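Local coordinates for protein transmembrane oligosaccharyl transferase (Archaeoglobus fulgidus, PDB 3WAJ) that belongs to the STT3/AglB family of membrane oligosaccharyl transferases, with a multi-helix transmembrane region that carries a bound zinc ion, at residues G77-F85 with Y268-Y276; F228-V239 with R403-W413. All blocks are in the same frame, centred on the assembly; numbering follows the deposited sequence.

Contact 1 (G77-F85 with Y268-Y276); sequences GSYTHFGPF and YPGFSTIFY. With SO4 (sulfate ion), chain C.
Tyr79 reaches across to three residues of the loop 268-276 in turn. Its CB lies 3.6 Å from CE1 of Phe275; further out, CG meets CE2 of Tyr268 at 3.7 Å, and CE1 and OH rest against CD and CG of Pro269. The two tyrosines form a T-shaped pair, the CD2-CE2 edge of Tyr268 pointing at one face of Tyr79, with planes 72° apart. CG of Tyr79 is anti to its carbonyl carbon (chi1 -65°), a setting that turns this face to Tyr268 and carries the hydroxyl past Pro269 to the carbonyl O of Pro531.

His81 continues the contact. Its CB sits 3.6 Å from CD1 of Phe275, and its ring turns an edge to that phenyl face in an offset edge-to-face pair. At its far end NE2 donates an almost straight bond, 3.1 Å long and 173° at the hydrogen, to O1 of the sulfate, which is probably from the crystallisation liquor and is also held by His162 and Arg426. The backbones exchange no direct hydrogen bond; instead a water accepts from Tyr276 N and donates to Thr80 O.

Within the loop, Ser272 OG accepts from the backbone N of Ile274 and Phe275, an ST turn and an ST motif that hold the backbone just before and at Phe275. Strand 78-79 pairs with strand 68-69, and Phe82 packs against helix 47-60. Tyr276 OH bonds to Val212 O, tying the loop to helix 199-214, while Pro84, at the start of helix 84-96, places CD over one face of the Tyr276 ring in a CH-pi contact.

Contact 2 (F228-V239 with R403-W413); sequences FMFFAFVLAGFV and RSFPEMALLIW
Phe228 and Ala409 meet through a CH-pi contact: CB of Ala409 stands 3.7 Å from the ring centroid and only 1° off the ring normal, squarely over the face. The ring edge runs on to Ile412, whose CG2 lies near the ring plane and 3.8 Å from CE1 of Phe228.

Apolar side chains make up most of the rest. Ile412 extends CD1 to CD2 of Phe231 at 3.5 Å. Phe405 swings its ring toward helix 221-234, CG anti to the backbone N (chi1 172°), and brings CE2 to 3.7 Å from CB of Ala232 while CZ touches CB of Phe228. Between these aromatic groups lies Met408, extended as far as SD and then bent at its last torsion; its sulfur rests against CB of Phe231, and its methyl CE turns toward the backbone N of Ala232. The sulfur also has longer contacts with Leu235 and Val239, beyond the helical turns.

At the margin the charged guanidinium of Arg403 packs flat over CB of Phe238, with CZ 3.8 Å from that carbon, and NH2 comes to the edge of the phenyl ring. This arginine is poorly ordered, and its position is correspondingly less certain.

No hydrogen bond links the segments. The axes of helices 228-234 and 405-413 approach to 10.1 Å, with their directions 130° apart. Helix 163-181 receives Phe405 and Trp413, while helix 243-261 receives Met229 and Phe233. Such steeply crossed, side-chain-mediated packing belongs to the helical bundle of the STT3 N-terminal region.

Overall arrangement
Both contacts fall within the N-terminal STT3 region, yet they are well separated: their centres are 34 Å apart and their nearest atoms about 17 Å. Along the chain the order is 77-85, 228-239, 268-276, 403-413, so the two closures overlap along the chain. Contact 1 is the nearer to the centre of the chain, about 17 Å from it, and Phe82 has its side chain about 6 Å from the bound zinc ion. Contact 2 lies about 38 Å from that centre, between helices 221-234 and 405-420. Together they join parts of one helical region that are far apart in sequence, one through a loop packed on a strand and helix start near the zinc ion and the other through crossing helices.

Contact 1 (G77-F85 with Y268-Y276)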
loop_
_atom_site.group_PDB
_atom_site.type_symbol
_atom_site.label_atom_id
_atom_site.label_comp_id
_atom_site.label_asym_id
_atom_site.label_seq_id
_atom_site.Cartn_x
_atom_site.Cartn_y
_atom_site.Cartn_z
ATOM N N GLY A 77 10.136 -13.080 -8.770
ATOM C CA GLY A 77 10.337 -13.127 -7.333
ATOM C C GLY A 77 10.780 -11.765 -6.825
ATOM O O GLY A 77 11.309 -10.952 -7.588
ATOM N N SER A 78 10.570 -11.513 -5.537
ATOM C CA SER A 78 10.878 -10.223 -4.937
ATOM C C SER A 78 11.720 -10.402 -3.675
ATOM O O SER A 78 11.385 -11.220 -2.793
ATOM C CB SER A 78 9.579 -9.486 -4.545
ATOM O OG SER A 78 9.120 -8.611 -5.554
ATOM N N TYR A 79 12.789 -9.618 -3.571
ATOM C CA TYR A 79 13.471 -9.484 -2.294
ATOM C C TYR A 79 12.508 -8.826 -1.331
ATOM O O TYR A 79 11.718 -7.985 -1.731
ATOM C CB TYR A 79 14.705 -8.608 -2.431
ATOM C CG TYR A 79 15.755 -9.227 -3.312
ATOM C CD1 TYR A 79 16.732 -10.051 -2.778
ATOM C CD2 TYR A 79 15.765 -8.991 -4.673
ATOM C CE1 TYR A 79 17.686 -10.617 -3.576
ATOM C CE2 TYR A 79 16.706 -9.552 -5.479
ATOM C CZ TYR A 79 17.669 -10.362 -4.926
ATOM O OH TYR A 79 18.619 -10.930 -5.743
ATOM N N THR A 80 12.593 -9.196 -0.062
ATOM C CA THR A 80 11.648 -8.719 0.935
ATOM C C THR A 80 12.280 -7.611 1.756
ATOM O O THR A 80 13.185 -7.870 2.560
ATOM C CB THR A 80 11.225 -9.870 1.886
ATOM O OG1 THR A 80 12.364 -10.321 2.629
ATOM C CG2 THR A 80 10.714 -11.042 1.100
ATOM N N HIS A 81 11.820 -6.376 1.580
ATOM C CA HIS A 81 12.341 -5.315 2.444
ATOM C C HIS A 81 11.679 -5.275 3.818
ATOM O O HIS A 81 12.187 -4.604 4.718
ATOM C CB HIS A 81 12.285 -3.941 1.785
ATOM C CG HIS A 81 10.902 -3.388 1.661
ATOM N ND1 HIS A 81 10.066 -3.715 0.617
ATOM C CD2 HIS A 81 10.206 -2.536 2.452
ATOM C CE1 HIS A 81 8.911 -3.095 0.772
ATOM N NE2 HIS A 81 8.968 -2.368 1.877
ATOM N N PHE A 82 10.564 -5.982 3.996
ATOM C CA PHE A 82 9.875 -5.965 5.298
ATOM C C PHE A 82 10.783 -6.493 6.387
ATOM O O PHE A 82 11.345 -7.582 6.262
ATOM C CB PHE A 82 8.588 -6.794 5.263
ATOM C CG PHE A 82 7.422 -6.080 4.653
ATOM C CD1 PHE A 82 7.606 -4.908 3.908
ATOM C CD2 PHE A 82 6.130 -6.559 4.840
ATOM C CE1 PHE A 82 6.509 -4.240 3.330
ATOM C CE2 PHE A 82 5.026 -5.897 4.276
ATOM C CZ PHE A 82 5.217 -4.737 3.521
ATOM N N GLY A 83 10.927 -5.715 7.451
ATOM C CA GLY A 83 11.944 -5.975 8.454
ATOM C C GLY A 83 11.697 -7.150 9.381
ATOM O O GLY A 83 10.554 -7.581 9.575
ATOM N N PRO A 84 12.783 -7.669 9.979
ATOM C CA PRO A 84 12.651 -8.783 10.919
ATOM C C PRO A 84 11.932 -8.422 12.212
ATOM O O PRO A 84 11.359 -9.337 12.804
ATOM C CB PRO A 84 14.107 -9.193 11.204
ATOM C CG PRO A 84 14.957 -8.011 10.772
ATOM C CD PRO A 84 14.193 -7.372 9.651
ATOM N N PHE A 85 11.934 -7.165 12.652
ATOM C CA PHE A 85 11.258 -6.873 13.919
ATOM C C PHE A 85 9.816 -7.384 13.958
ATOM O O PHE A 85 9.427 -8.152 14.850
ATOM C CB PHE A 85 11.268 -5.389 14.299
ATOM C CG PHE A 85 10.395 -5.098 15.497
ATOM C CD1 PHE A 85 9.149 -4.513 15.340
ATOM C CD2 PHE A 85 10.795 -5.484 16.776
ATOM C CE1 PHE A 85 8.318 -4.287 16.440
ATOM C CE2 PHE A 85 9.975 -5.252 17.891
ATOM C CZ PHE A 85 8.732 -4.652 17.723
ATOM N N TYR A 268 20.895 -8.932 1.365
ATOM C CA TYR A 268 20.687 -8.313 0.066
ATOM C C TYR A 268 22.013 -8.177 -0.679
ATOM O O TYR A 268 22.970 -7.649 -0.132
ATOM C CB TYR A 268 20.043 -6.941 0.239
ATOM C CG TYR A 268 19.564 -6.346 -1.048
ATOM C CD1 TYR A 268 20.281 -5.346 -1.679
ATOM C CD2 TYR A 268 18.389 -6.793 -1.640
ATOM C CE1 TYR A 268 19.841 -4.791 -2.868
ATOM C CE2 TYR A 268 17.939 -6.256 -2.820
ATOM C CZ TYR A 268 18.671 -5.251 -3.435
ATOM O OH TYR A 268 18.222 -4.701 -4.616
ATOM N N PRO A 269 22.056 -8.641 -1.940
ATOM C CA PRO A 269 23.275 -8.679 -2.761
ATOM C C PRO A 269 23.645 -7.311 -3.321
ATOM O O PRO A 269 23.520 -7.094 -4.535
ATOM C CB PRO A 269 22.880 -9.608 -3.911
ATOM C CG PRO A 269 21.401 -9.367 -4.075
ATOM C CD PRO A 269 20.875 -9.137 -2.675
ATOM N N GLY A 270 24.098 -6.410 -2.453
ATOM C CA GLY A 270 24.412 -5.051 -2.859
ATOM C C GLY A 270 24.215 -4.048 -1.738
ATOM O O GLY A 270 23.998 -4.424 -0.587
ATOM N N PHE A 271 24.304 -2.767 -2.075
ATOM C CA PHE A 271 24.074 -1.701 -1.114
ATOM C C PHE A 271 22.701 -1.099 -1.319
ATOM O O PHE A 271 22.340 -0.711 -2.433
ATOM C CB PHE A 271 25.145 -0.615 -1.238
ATOM C CG PHE A 271 26.462 -1.007 -0.654
ATOM C CD1 PHE A 271 26.523 -1.943 0.368
ATOM C CD2 PHE A 271 27.637 -0.456 -1.123
ATOM C CE1 PHE A 271 27.741 -2.321 0.922
ATOM C CE2 PHE A 271 28.856 -0.832 -0.575
ATOM C CZ PHE A 271 28.906 -1.765 0.447
ATOM N N SER A 272 21.931 -1.012 -0.238
ATOM C CA SER A 272 20.571 -0.505 -0.332
ATOM C C SER A 272 20.235 0.355 0.872
ATOM O O SER A 272 20.751 0.143 1.972
ATOM C CB SER A 272 19.587 -1.677 -0.419
ATOM O OG SER A 272 18.262 -1.201 -0.545
ATOM N N THR A 273 19.351 1.320 0.670
ATOM C CA THR A 273 18.839 2.097 1.790
ATOM C C THR A 273 17.508 1.538 2.314
ATOM O O THR A 273 16.979 2.053 3.296
ATOM C CB THR A 273 18.672 3.575 1.416
ATOM O OG1 THR A 273 17.756 3.678 0.326
ATOM C CG2 THR A 273 20.010 4.183 1.010
ATOM N N ILE A 274 16.967 0.501 1.663
ATOM C CA ILE A 274 15.681 -0.077 2.099
ATOM C C ILE A 274 15.741 -1.590 2.428
ATOM O O ILE A 274 15.299 -2.025 3.492
ATOM C CB ILE A 274 14.498 0.299 1.128
ATOM C CG1 ILE A 274 13.133 -0.001 1.772
ATOM C CG2 ILE A 274 14.644 -0.386 -0.229
ATOM C CD1 ILE A 274 12.847 0.789 3.064
ATOM N N PHE A 275 16.321 -2.375 1.531
ATOM C CA PHE A 275 16.607 -3.782 1.799
ATOM C C PHE A 275 17.714 -3.985 2.847
ATOM O O PHE A 275 18.509 -3.072 3.123
ATOM C CB PHE A 275 16.976 -4.484 0.494
ATOM C CG PHE A 275 15.873 -4.452 -0.540
ATOM C CD1 PHE A 275 14.778 -5.315 -0.432
ATOM C CD2 PHE A 275 15.915 -3.550 -1.606
ATOM C CE1 PHE A 275 13.738 -5.299 -1.382
ATOM C CE2 PHE A 275 14.877 -3.523 -2.564
ATOM C CZ PHE A 275 13.784 -4.402 -2.448
ATOM N N TYR A 276 17.772 -5.184 3.424
ATOM C CA TYR A 276 18.703 -5.452 4.521
ATOM C C TYR A 276 20.127 -5.770 4.049
ATOM O O TYR A 276 20.485 -6.919 3.785
ATOM C CB TYR A 276 18.105 -6.471 5.510
ATOM C CG TYR A 276 17.069 -5.772 6.347
ATOM C CD1 TYR A 276 17.417 -5.160 7.551
ATOM C CD2 TYR A 276 15.763 -5.622 5.887
ATOM C CE1 TYR A 276 16.484 -4.464 8.303
ATOM C CE2 TYR A 276 14.818 -4.922 6.629
ATOM C CZ TYR A 276 15.182 -4.346 7.834
ATOM O OH TYR A 276 14.244 -3.655 8.570
HETATM S S SO4 C . 7.537 0.881 3.120
HETATM O O1 SO4 C . 6.869 -0.422 3.006
HETATM O O2 SO4 C . 8.676 0.890 2.197
HETATM O O3 SO4 C . 6.581 1.930 2.764
HETATM O O4 SO4 C . 8.029 1.140 4.479
HETATM O O HOH W 1 15.977 -7.177 2.216
HETATM O O HOH W 2 12.732 -1.973 5.034
#

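Contact 2 (F228-V239 with R403-W413)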
loop_
_atom_site.group_PDB
_atom_site.type_symbol
_atom_site.label_atom_id
_atom_site.label_comp_id
_atom_site.label_asym_id
_atom_site.label_seq_id
_atom_site.Cartn_x
_atom_site.Cartn_y
_atom_site.Cartn_z
ATOM N N PHE A 228 22.931 16.247 16.605
ATOM C CA PHE A 228 22.901 16.678 18.009
ATOM C C PHE A 228 24.306 17.000 18.471
ATOM O O PHE A 228 24.526 17.988 19.173
ATOM C CB PHE A 228 22.336 15.601 18.956
ATOM C CG PHE A 228 20.907 15.204 18.678
ATOM C CD1 PHE A 228 20.101 15.942 17.819
ATOM C CD2 PHE A 228 20.371 14.088 19.295
ATOM C CE1 PHE A 228 18.781 15.559 17.564
ATOM C CE2 PHE A 228 19.055 13.699 19.051
ATOM C CZ PHE A 228 18.260 14.438 18.188
ATOM N N MET A 229 25.256 16.151 18.094
ATOM C CA MET A 229 26.632 16.334 18.527
ATOM C C MET A 229 27.272 17.485 17.772
ATOM O O MET A 229 27.953 18.321 18.369
ATOM C CB MET A 229 27.435 15.043 18.373
ATOM C CG MET A 229 26.828 13.887 19.145
ATOM S SD MET A 229 27.676 12.331 18.852
ATOM C CE MET A 229 29.327 12.769 19.401
ATOM N N PHE A 230 27.039 17.530 16.466
ATOM C CA PHE A 230 27.549 18.620 15.646
ATOM C C PHE A 230 27.235 19.967 16.309
ATOM O O PHE A 230 28.141 20.729 16.639
ATOM C CB PHE A 230 26.943 18.564 14.246
ATOM C CG PHE A 230 27.392 19.678 13.347
ATOM C CD1 PHE A 230 28.599 19.591 12.668
ATOM C CD2 PHE A 230 26.613 20.815 13.181
ATOM C CE1 PHE A 230 29.025 20.626 11.827
ATOM C CE2 PHE A 230 27.033 21.857 12.345
ATOM C CZ PHE A 230 28.236 21.759 11.668
ATOM N N PHE A 231 25.953 20.224 16.555
ATOM C CA PHE A 231 25.512 21.500 17.119
ATOM C C PHE A 231 25.938 21.743 18.572
ATOM O O PHE A 231 26.263 22.871 18.930
ATOM C CB PHE A 231 23.997 21.703 16.912
ATOM C CG PHE A 231 23.627 22.043 15.485
ATOM C CD1 PHE A 231 24.080 23.222 14.896
ATOM C CD2 PHE A 231 22.843 21.181 14.725
ATOM C CE1 PHE A 231 23.748 23.531 13.570
ATOM C CE2 PHE A 231 22.510 21.489 13.400
ATOM C CZ PHE A 231 22.959 22.660 12.827
ATOM N N ALA A 232 25.951 20.699 19.400
ATOM C CA ALA A 232 26.489 20.819 20.765
ATOM C C ALA A 232 27.969 21.225 20.768
ATOM O O ALA A 232 28.475 21.775 21.747
ATOM C CB ALA A 232 26.287 19.537 21.551
ATOM N N PHE A 233 28.657 20.942 19.669
ATOM C CA PHE A 233 30.055 21.320 19.536
ATOM C C PHE A 233 30.215 22.722 18.936
ATOM O O PHE A 233 30.805 23.589 19.579
ATOM C CB PHE A 233 30.854 20.248 18.764
ATOM C CG PHE A 233 31.282 19.065 19.621
ATOM C CD1 PHE A 233 32.624 18.833 19.891
ATOM C CD2 PHE A 233 30.339 18.189 20.161
ATOM C CE1 PHE A 233 33.031 17.747 20.682
ATOM C CE2 PHE A 233 30.733 17.094 20.961
ATOM C CZ PHE A 233 32.074 16.873 21.218
ATOM N N VAL A 234 29.676 22.973 17.738
ATOM C CA VAL A 234 29.869 24.302 17.127
ATOM C C VAL A 234 29.139 25.429 17.868
ATOM O O VAL A 234 29.297 26.599 17.528
ATOM C CB VAL A 234 29.536 24.345 15.620
ATOM C CG1 VAL A 234 30.163 23.161 14.903
ATOM C CG2 VAL A 234 28.038 24.364 15.414
ATOM N N LEU A 235 28.354 25.070 18.882
ATOM C CA LEU A 235 27.704 26.055 19.742
ATOM C C LEU A 235 28.121 25.903 21.206
ATOM O O LEU A 235 27.405 26.341 22.107
ATOM C CB LEU A 235 26.179 25.974 19.606
ATOM C CG LEU A 235 25.664 26.096 18.172
ATOM C CD1 LEU A 235 24.166 25.829 18.078
ATOM C CD2 LEU A 235 25.992 27.459 17.610
ATOM N N ALA A 236 29.285 25.297 21.445
ATOM C CA ALA A 236 29.790 25.100 22.813
ATOM C C ALA A 236 29.900 26.413 23.601
ATOM O O ALA A 236 29.973 26.406 24.835
ATOM C CB ALA A 236 31.118 24.372 22.796
ATOM N N GLY A 237 29.930 27.528 22.878
ATOM C CA GLY A 237 29.754 28.831 23.488
ATOM C C GLY A 237 28.439 28.934 24.249
ATOM O O GLY A 237 28.433 28.875 25.481
ATOM N N PHE A 238 27.325 29.082 23.531
ATOM C CA PHE A 238 26.039 29.280 24.201
ATOM C C PHE A 238 25.155 28.030 24.296
ATOM O O PHE A 238 23.933 28.119 24.254
ATOM C CB PHE A 238 25.281 30.514 23.661
ATOM C CG PHE A 238 24.509 30.281 22.382
ATOM C CD1 PHE A 238 23.314 30.956 22.159
ATOM C CD2 PHE A 238 24.977 29.422 21.399
ATOM C CE1 PHE A 238 22.588 30.764 20.990
ATOM C CE2 PHE A 238 24.254 29.224 20.227
ATOM C CZ PHE A 238 23.059 29.899 20.022
ATOM N N VAL A 239 25.795 26.869 24.426
ATOM C CA VAL A 239 25.119 25.628 24.799
ATOM C C VAL A 239 26.079 24.786 25.629
ATOM O O VAL A 239 27.144 24.406 25.142
ATOM C CB VAL A 239 24.668 24.788 23.566
ATOM C CG1 VAL A 239 24.284 23.363 23.996
ATOM C CG2 VAL A 239 23.505 25.441 22.840
ATOM N N ARG A 403 19.098 28.183 26.846
ATOM C CA ARG A 403 20.125 27.349 26.227
ATOM C C ARG A 403 20.567 25.920 26.546
ATOM O O ARG A 403 21.760 25.619 26.583
ATOM C CB ARG A 403 21.446 28.117 26.108
ATOM C CG ARG A 403 22.131 28.401 27.435
ATOM C CD ARG A 403 23.011 29.638 27.349
ATOM N NE ARG A 403 22.476 30.627 26.419
ATOM C CZ ARG A 403 22.901 31.883 26.336
ATOM N NH1 ARG A 403 23.873 32.309 27.133
ATOM N NH2 ARG A 403 22.356 32.714 25.460
ATOM N N SER A 404 19.590 25.046 26.769
ATOM C CA SER A 404 19.851 23.633 27.016
ATOM C C SER A 404 20.080 22.650 25.874
ATOM O O SER A 404 19.750 22.944 24.724
ATOM C CB SER A 404 18.619 23.227 27.824
ATOM O OG SER A 404 18.660 21.852 28.164
ATOM N N PHE A 405 20.648 21.487 26.180
ATOM C CA PHE A 405 20.941 20.509 25.132
ATOM C C PHE A 405 19.736 19.649 24.713
ATOM O O PHE A 405 19.458 19.559 23.516
ATOM C CB PHE A 405 22.142 19.622 25.487
ATOM C CG PHE A 405 22.358 18.480 24.525
ATOM C CD1 PHE A 405 21.834 17.220 24.792
ATOM C CD2 PHE A 405 23.075 18.668 23.350
ATOM C CE1 PHE A 405 22.028 16.168 23.913
ATOM C CE2 PHE A 405 23.272 17.618 22.459
ATOM C CZ PHE A 405 22.748 16.367 22.742
ATOM N N PRO A 406 19.037 19.007 25.681
ATOM C CA PRO A 406 17.880 18.188 25.279
ATOM C C PRO A 406 16.854 18.962 24.460
ATOM O O PRO A 406 16.358 18.432 23.459
ATOM C CB PRO A 406 17.270 17.761 26.614
ATOM C CG PRO A 406 18.413 17.714 27.537
ATOM C CD PRO A 406 19.304 18.872 27.128
ATOM N N GLU A 407 16.553 20.190 24.874
ATOM C CA GLU A 407 15.612 21.023 24.135
ATOM C C GLU A 407 16.125 21.279 22.716
ATOM O O GLU A 407 15.364 21.248 21.750
ATOM C CB GLU A 407 15.365 22.340 24.876
ATOM C CG GLU A 407 14.211 23.166 24.320
ATOM C CD GLU A 407 13.699 24.217 25.305
ATOM O OE1 GLU A 407 14.067 24.148 26.500
ATOM O OE2 GLU A 407 12.927 25.108 24.880
ATOM N N MET A 408 17.424 21.515 22.585
ATOM C CA MET A 408 17.996 21.726 21.263
ATOM C C MET A 408 17.871 20.465 20.405
ATOM O O MET A 408 17.561 20.542 19.219
ATOM C CB MET A 408 19.460 22.167 21.348
ATOM C CG MET A 408 20.034 22.582 20.000
ATOM S SD MET A 408 21.832 22.667 19.990
ATOM C CE MET A 408 22.252 21.032 20.600
ATOM N N ALA A 409 18.106 19.307 21.017
ATOM C CA ALA A 409 18.018 18.030 20.318
ATOM C C ALA A 409 16.617 17.837 19.739
ATOM O O ALA A 409 16.457 17.412 18.599
ATOM C CB ALA A 409 18.378 16.887 21.258
ATOM N N LEU A 410 15.606 18.175 20.528
ATOM C CA LEU A 410 14.221 18.010 20.100
ATOM C C LEU A 410 13.881 18.861 18.871
ATOM O O LEU A 410 13.236 18.378 17.934
ATOM C CB LEU A 410 13.263 18.305 21.258
ATOM C CG LEU A 410 11.956 17.512 21.303
ATOM C CD1 LEU A 410 12.191 16.042 21.683
ATOM C CD2 LEU A 410 10.997 18.193 22.267
ATOM N N LEU A 411 14.319 20.120 18.877
ATOM C CA LEU A 411 14.102 21.027 17.747
ATOM C C LEU A 411 14.734 20.508 16.457
ATOM O O LEU A 411 14.126 20.570 15.387
ATOM C CB LEU A 411 14.623 22.429 18.077
ATOM C CG LEU A 411 13.561 23.326 18.717
ATOM C CD1 LEU A 411 14.179 24.534 19.420
ATOM C CD2 LEU A 411 12.555 23.772 17.663
ATOM N N ILE A 412 15.957 19.999 16.584
ATOM C CA ILE A 412 16.704 19.436 15.470
ATOM C C ILE A 412 15.949 18.252 14.888
ATOM O O ILE A 412 15.865 18.088 13.673
ATOM C CB ILE A 412 18.104 18.971 15.936
ATOM C CG1 ILE A 412 18.961 20.168 16.349
ATOM C CG2 ILE A 412 18.819 18.181 14.848
ATOM C CD1 ILE A 412 20.369 19.779 16.783
ATOM N N TRP A 413 15.409 17.417 15.768
ATOM C CA TRP A 413 14.589 16.287 15.350
ATOM C C TRP A 413 13.361 16.777 14.588
ATOM O O TRP A 413 13.043 16.264 13.522
ATOM C CB TRP A 413 14.169 15.460 16.570
ATOM C CG TRP A 413 13.058 14.476 16.310
ATOM C CD1 TRP A 413 13.072 13.423 15.433
ATOM C CD2 TRP A 413 11.781 14.439 16.961
ATOM N NE1 TRP A 413 11.876 12.744 15.496
ATOM C CE2 TRP A 413 11.068 13.346 16.426
ATOM C CE3 TRP A 413 11.172 15.227 17.940
ATOM C CZ2 TRP A 413 9.773 13.020 16.842
ATOM C CZ3 TRP A 413 9.882 14.904 18.352
ATOM C CH2 TRP A 413 9.200 13.813 17.805
#